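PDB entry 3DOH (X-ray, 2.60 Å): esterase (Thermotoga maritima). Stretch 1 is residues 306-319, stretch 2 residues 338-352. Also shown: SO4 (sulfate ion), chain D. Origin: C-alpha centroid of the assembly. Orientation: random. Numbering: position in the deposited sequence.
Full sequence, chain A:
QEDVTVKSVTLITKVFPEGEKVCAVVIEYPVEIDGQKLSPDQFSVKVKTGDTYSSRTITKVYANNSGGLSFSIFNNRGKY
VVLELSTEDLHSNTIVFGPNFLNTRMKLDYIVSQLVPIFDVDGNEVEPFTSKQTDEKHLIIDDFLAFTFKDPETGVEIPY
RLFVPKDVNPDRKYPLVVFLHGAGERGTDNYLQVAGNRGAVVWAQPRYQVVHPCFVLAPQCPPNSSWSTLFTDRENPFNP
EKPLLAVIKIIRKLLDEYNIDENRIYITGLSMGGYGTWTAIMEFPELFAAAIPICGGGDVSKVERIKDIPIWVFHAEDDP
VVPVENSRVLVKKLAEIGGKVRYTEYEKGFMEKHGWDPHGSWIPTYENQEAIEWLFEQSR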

# COMPACT_ATOMS: atom_id res chain seq x y z
N ILE A 306 14.95 -43.98 -32.31
CA ILE A 306 14.48 -42.61 -32.48
C ILE A 306 15.66 -41.69 -32.79
O ILE A 306 15.50 -40.47 -32.91
CB ILE A 306 13.60 -42.07 -31.28
CG1 ILE A 306 14.30 -42.24 -29.94
CG2 ILE A 306 12.26 -42.76 -31.20
CD1 ILE A 306 13.82 -41.25 -28.87
N LYS A 307 16.83 -42.31 -32.95
CA LYS A 307 18.05 -41.58 -33.23
C LYS A 307 17.85 -40.44 -34.27
O LYS A 307 18.43 -39.38 -34.14
CB LYS A 307 19.16 -42.57 -33.65
CG LYS A 307 20.44 -41.90 -34.24
CD LYS A 307 21.70 -42.75 -34.11
CE LYS A 307 21.65 -44.05 -34.93
NZ LYS A 307 21.47 -43.87 -36.42
N ASP A 308 17.01 -40.66 -35.28
CA ASP A 308 16.86 -39.70 -36.37
C ASP A 308 15.66 -38.80 -36.29
O ASP A 308 15.51 -37.95 -37.16
CB ASP A 308 16.77 -40.41 -37.73
CG ASP A 308 18.06 -41.06 -38.14
OD1 ASP A 308 18.01 -41.78 -39.17
OD2 ASP A 308 19.10 -40.87 -37.46
N ILE A 309 14.81 -38.97 -35.28
CA ILE A 309 13.67 -38.08 -35.08
C ILE A 309 14.04 -36.79 -34.33
O ILE A 309 14.54 -36.85 -33.21
CB ILE A 309 12.52 -38.82 -34.38
CG1 ILE A 309 12.23 -40.11 -35.15
CG2 ILE A 309 11.28 -37.93 -34.30
CD1 ILE A 309 11.20 -41.01 -34.48
N PRO A 310 13.87 -35.61 -34.96
CA PRO A 310 14.07 -34.35 -34.18
C PRO A 310 13.14 -34.25 -32.96
O PRO A 310 11.93 -34.43 -33.08
CB PRO A 310 13.76 -33.23 -35.20
CG PRO A 310 13.96 -33.89 -36.59
CD PRO A 310 13.54 -35.35 -36.38
N ILE A 311 13.72 -33.99 -31.79
CA ILE A 311 12.96 -34.05 -30.55
C ILE A 311 13.37 -32.86 -29.70
O ILE A 311 14.54 -32.64 -29.48
CB ILE A 311 13.29 -35.38 -29.77
CG1 ILE A 311 12.78 -36.59 -30.57
CG2 ILE A 311 12.71 -35.35 -28.35
CD1 ILE A 311 13.11 -37.96 -29.99
N TRP A 312 12.40 -32.11 -29.17
CA TRP A 312 12.74 -31.02 -28.27
C TRP A 312 12.00 -31.29 -26.97
O TRP A 312 10.78 -31.16 -26.88
CB TRP A 312 12.40 -29.67 -28.89
CG TRP A 312 12.88 -28.50 -28.11
CD1 TRP A 312 13.22 -28.47 -26.80
CD2 TRP A 312 13.01 -27.14 -28.58
NE1 TRP A 312 13.58 -27.20 -26.42
CE2 TRP A 312 13.46 -26.37 -27.49
CE3 TRP A 312 12.79 -26.52 -29.81
CZ2 TRP A 312 13.71 -24.99 -27.60
CZ3 TRP A 312 13.04 -25.14 -29.93
CH2 TRP A 312 13.49 -24.40 -28.83
N VAL A 313 12.76 -31.72 -25.97
CA VAL A 313 12.26 -32.05 -24.65
C VAL A 313 12.15 -30.80 -23.74
O VAL A 313 12.99 -29.90 -23.81
CB VAL A 313 13.21 -33.06 -24.01
CG1 VAL A 313 12.67 -33.59 -22.68
CG2 VAL A 313 13.46 -34.21 -24.96
N PHE A 314 11.13 -30.75 -22.90
CA PHE A 314 10.91 -29.66 -21.96
C PHE A 314 10.55 -30.32 -20.60
O PHE A 314 9.83 -31.35 -20.57
CB PHE A 314 9.75 -28.74 -22.42
CG PHE A 314 10.05 -27.93 -23.66
CD1 PHE A 314 9.92 -28.50 -24.94
CD2 PHE A 314 10.46 -26.60 -23.57
CE1 PHE A 314 10.21 -27.72 -26.11
CE2 PHE A 314 10.75 -25.83 -24.74
CZ PHE A 314 10.62 -26.38 -26.00
N HIS A 315 11.04 -29.73 -19.50
CA HIS A 315 10.76 -30.22 -18.14
C HIS A 315 11.19 -29.09 -17.20
O HIS A 315 12.03 -28.28 -17.54
CB HIS A 315 11.62 -31.46 -17.86
CG HIS A 315 10.98 -32.46 -16.95
ND1 HIS A 315 10.50 -32.14 -15.70
CD2 HIS A 315 10.78 -33.79 -17.10
CE1 HIS A 315 10.01 -33.22 -15.13
NE2 HIS A 315 10.18 -34.24 -15.95
N ALA A 316 10.62 -29.01 -16.01
CA ALA A 316 11.10 -28.03 -15.05
C ALA A 316 11.89 -28.78 -14.01
O ALA A 316 11.45 -29.84 -13.54
CB ALA A 316 9.97 -27.28 -14.40
N GLU A 317 13.04 -28.20 -13.66
CA GLU A 317 13.97 -28.76 -12.67
C GLU A 317 13.31 -29.22 -11.37
O GLU A 317 13.63 -30.29 -10.84
CB GLU A 317 15.03 -27.74 -12.35
CG GLU A 317 16.15 -28.31 -11.50
CD GLU A 317 15.81 -28.28 -10.01
OE1 GLU A 317 14.85 -27.59 -9.61
OE2 GLU A 317 16.50 -28.96 -9.24
N ASP A 318 12.40 -28.39 -10.87
CA ASP A 318 11.70 -28.65 -9.62
C ASP A 318 10.30 -29.20 -9.81
O ASP A 318 9.46 -28.94 -8.95
CB ASP A 318 11.60 -27.38 -8.77
CG ASP A 318 11.14 -26.18 -9.56
OD1 ASP A 318 10.94 -26.28 -10.79
OD2 ASP A 318 11.01 -25.11 -8.96
N ASP A 319 10.02 -29.92 -10.91
CA ASP A 319 8.72 -30.61 -11.05
C ASP A 319 8.57 -31.62 -9.90
O ASP A 319 9.36 -32.56 -9.82
CB ASP A 319 8.58 -31.28 -12.43
CG ASP A 319 7.23 -32.01 -12.63
OD1 ASP A 319 6.52 -32.37 -11.65
OD2 ASP A 319 6.88 -32.28 -13.79
N GLY A 338 24.15 -39.47 -31.09
CA GLY A 338 24.12 -38.72 -32.33
C GLY A 338 22.77 -38.10 -32.65
O GLY A 338 22.57 -37.54 -33.73
N GLY A 339 21.83 -38.20 -31.71
CA GLY A 339 21.07 -37.04 -31.25
C GLY A 339 19.90 -36.60 -32.12
O GLY A 339 18.89 -37.30 -32.24
N LYS A 340 20.04 -35.42 -32.72
CA LYS A 340 18.93 -34.55 -33.18
C LYS A 340 17.92 -34.33 -32.02
O LYS A 340 16.71 -34.61 -32.16
CB LYS A 340 18.25 -35.11 -34.44
CG LYS A 340 19.23 -35.61 -35.53
CD LYS A 340 18.51 -36.27 -36.72
CE LYS A 340 17.99 -35.27 -37.79
NZ LYS A 340 17.17 -35.95 -38.88
N VAL A 341 18.44 -33.82 -30.89
CA VAL A 341 17.68 -33.54 -29.67
C VAL A 341 17.99 -32.15 -29.14
O VAL A 341 19.15 -31.81 -29.02
CB VAL A 341 17.99 -34.58 -28.55
CG1 VAL A 341 19.43 -34.48 -28.08
CG2 VAL A 341 17.04 -34.42 -27.38
N ARG A 342 16.95 -31.36 -28.83
CA ARG A 342 17.05 -30.14 -28.00
C ARG A 342 16.38 -30.33 -26.64
O ARG A 342 15.53 -31.22 -26.43
CB ARG A 342 16.40 -28.94 -28.66
CG ARG A 342 16.95 -28.54 -30.00
CD ARG A 342 16.16 -27.36 -30.53
NE ARG A 342 16.82 -26.89 -31.74
CZ ARG A 342 16.71 -25.66 -32.25
NH1 ARG A 342 15.95 -24.73 -31.66
NH2 ARG A 342 17.38 -25.37 -33.37
N TYR A 343 16.78 -29.47 -25.70
CA TYR A 343 16.40 -29.57 -24.32
C TYR A 343 16.52 -28.24 -23.65
O TYR A 343 17.63 -27.68 -23.52
CB TYR A 343 17.27 -30.59 -23.57
CG TYR A 343 16.81 -30.86 -22.17
CD1 TYR A 343 15.47 -31.21 -21.91
CD2 TYR A 343 17.69 -30.80 -21.12
CE1 TYR A 343 15.04 -31.45 -20.60
CE2 TYR A 343 17.29 -31.05 -19.83
CZ TYR A 343 15.98 -31.38 -19.55
OH TYR A 343 15.62 -31.62 -18.21
N THR A 344 15.36 -27.74 -23.24
CA THR A 344 15.18 -26.59 -22.41
C THR A 344 14.68 -27.14 -21.07
O THR A 344 13.62 -27.75 -21.04
CB THR A 344 14.09 -25.72 -23.03
OG1 THR A 344 14.47 -25.40 -24.36
CG2 THR A 344 13.89 -24.44 -22.24
N GLU A 345 15.44 -26.93 -19.99
CA GLU A 345 15.00 -27.30 -18.65
C GLU A 345 14.85 -26.07 -17.80
O GLU A 345 15.86 -25.46 -17.40
CB GLU A 345 15.99 -28.23 -17.98
CG GLU A 345 15.57 -28.70 -16.60
CD GLU A 345 16.68 -29.50 -15.89
OE1 GLU A 345 17.18 -30.51 -16.45
OE2 GLU A 345 17.08 -29.11 -14.77
N TYR A 346 13.60 -25.71 -17.54
CA TYR A 346 13.25 -24.59 -16.69
C TYR A 346 13.87 -24.67 -15.27
O TYR A 346 13.56 -25.59 -14.51
CB TYR A 346 11.71 -24.45 -16.60
CG TYR A 346 11.03 -24.27 -17.94
CD1 TYR A 346 11.19 -23.08 -18.65
CD2 TYR A 346 10.25 -25.28 -18.51
CE1 TYR A 346 10.59 -22.88 -19.90
CE2 TYR A 346 9.63 -25.10 -19.76
CZ TYR A 346 9.81 -23.88 -20.44
OH TYR A 346 9.24 -23.66 -21.67
N GLU A 347 14.73 -23.69 -14.96
CA GLU A 347 15.37 -23.55 -13.64
C GLU A 347 14.38 -23.55 -12.46
O GLU A 347 13.28 -22.97 -12.55
CB GLU A 347 16.10 -22.21 -13.55
CG GLU A 347 17.38 -22.09 -14.29
CD GLU A 347 17.99 -20.68 -14.06
OE1 GLU A 347 17.48 -19.71 -14.69
OE2 GLU A 347 18.97 -20.54 -13.23
N LYS A 348 14.83 -24.15 -11.36
CA LYS A 348 14.15 -24.06 -10.06
C LYS A 348 13.70 -22.66 -9.79
O LYS A 348 14.47 -21.72 -9.95
CB LYS A 348 15.11 -24.47 -8.94
CG LYS A 348 14.51 -24.34 -7.54
CD LYS A 348 15.28 -25.13 -6.50
CE LYS A 348 14.60 -24.98 -5.16
NZ LYS A 348 13.44 -25.88 -5.08
N GLY A 349 12.44 -22.50 -9.39
CA GLY A 349 11.89 -21.17 -9.17
C GLY A 349 11.32 -20.43 -10.38
O GLY A 349 10.45 -19.55 -10.22
N PHE A 350 11.78 -20.76 -11.59
CA PHE A 350 11.28 -20.08 -12.79
C PHE A 350 9.74 -20.11 -12.91
O PHE A 350 9.08 -19.09 -13.26
CB PHE A 350 11.91 -20.66 -14.05
CG PHE A 350 11.26 -20.19 -15.31
CD1 PHE A 350 11.83 -19.19 -16.07
CD2 PHE A 350 10.07 -20.75 -15.74
CE1 PHE A 350 11.22 -18.75 -17.27
CE2 PHE A 350 9.45 -20.31 -16.91
CZ PHE A 350 10.02 -19.32 -17.68
N MET A 351 9.18 -21.29 -12.64
CA MET A 351 7.76 -21.48 -12.76
C MET A 351 7.01 -20.64 -11.72
O MET A 351 6.15 -19.82 -12.11
CB MET A 351 7.41 -22.96 -12.65
CG MET A 351 8.01 -23.82 -13.76
SD MET A 351 7.27 -23.53 -15.38
CE MET A 351 5.72 -24.36 -15.15
N GLU A 352 7.36 -20.79 -10.42
CA GLU A 352 6.59 -20.07 -9.37
C GLU A 352 6.77 -18.57 -9.53
O GLU A 352 5.84 -17.81 -9.28
CB GLU A 352 6.90 -20.53 -7.94
CG GLU A 352 6.71 -22.06 -7.67
CD GLU A 352 5.28 -22.51 -7.25
OE1 GLU A 352 4.26 -22.04 -7.84
OE2 GLU A 352 5.21 -23.36 -6.31
S SO4 D . 18.62 -25.15 -10.84
O1 SO4 D . 19.65 -24.47 -11.67
O2 SO4 D . 19.01 -26.35 -10.12
O3 SO4 D . 17.46 -25.45 -11.69
O4 SO4 D . 18.28 -24.25 -9.74
O HOH W 1 9.31 -22.99 -8.99

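What joins the two backbones? The strands beginning at Ile-311 and Val-341 run parallel, so Ile-311 bonds to the residues flanking Val-341: its N donates to Lys-340 O (3.1 Å), and its O accepts from Arg-342 N (2.8 Å). Val-313 N donates to Arg-342 O (2.9 Å). Farther along, Glu-317 N reaches Tyr-346 O at 2.8 Å.

How does Trp-312 use its side chain? With chi1 t, its indole end comes nearer the neighbouring strand, and NE1 donates to Thr-344 OG1 at 2.9 Å, satisfying a buried polar group. The extended Arg-342 side chain (m, t, t) lies across the ring: its CB sits 3.7 Å from the centroid of the five-membered ring of Trp-312. Aliphatic carbon thus covers the indole face. On the same side of the sheet, the small Ala-316 has its CB 4.0 Å from Met-351 CG.

What packs on the other face? Tyr-343, also t, brings CD1 to 3.6 Å from Val-313 CB. Its OH donates to Glu-345 OE1 at 2.6 Å, so the buried ring's polar tip is satisfied.

How is the far end fastened? Asp-318, chi1 p, points toward stretch 2, and its OD2 accepts from Gly-349 N (3.0 Å) at the helix N-cap position. Glycine suits the backbone there, where a CB would jam against the preceding carbonyl.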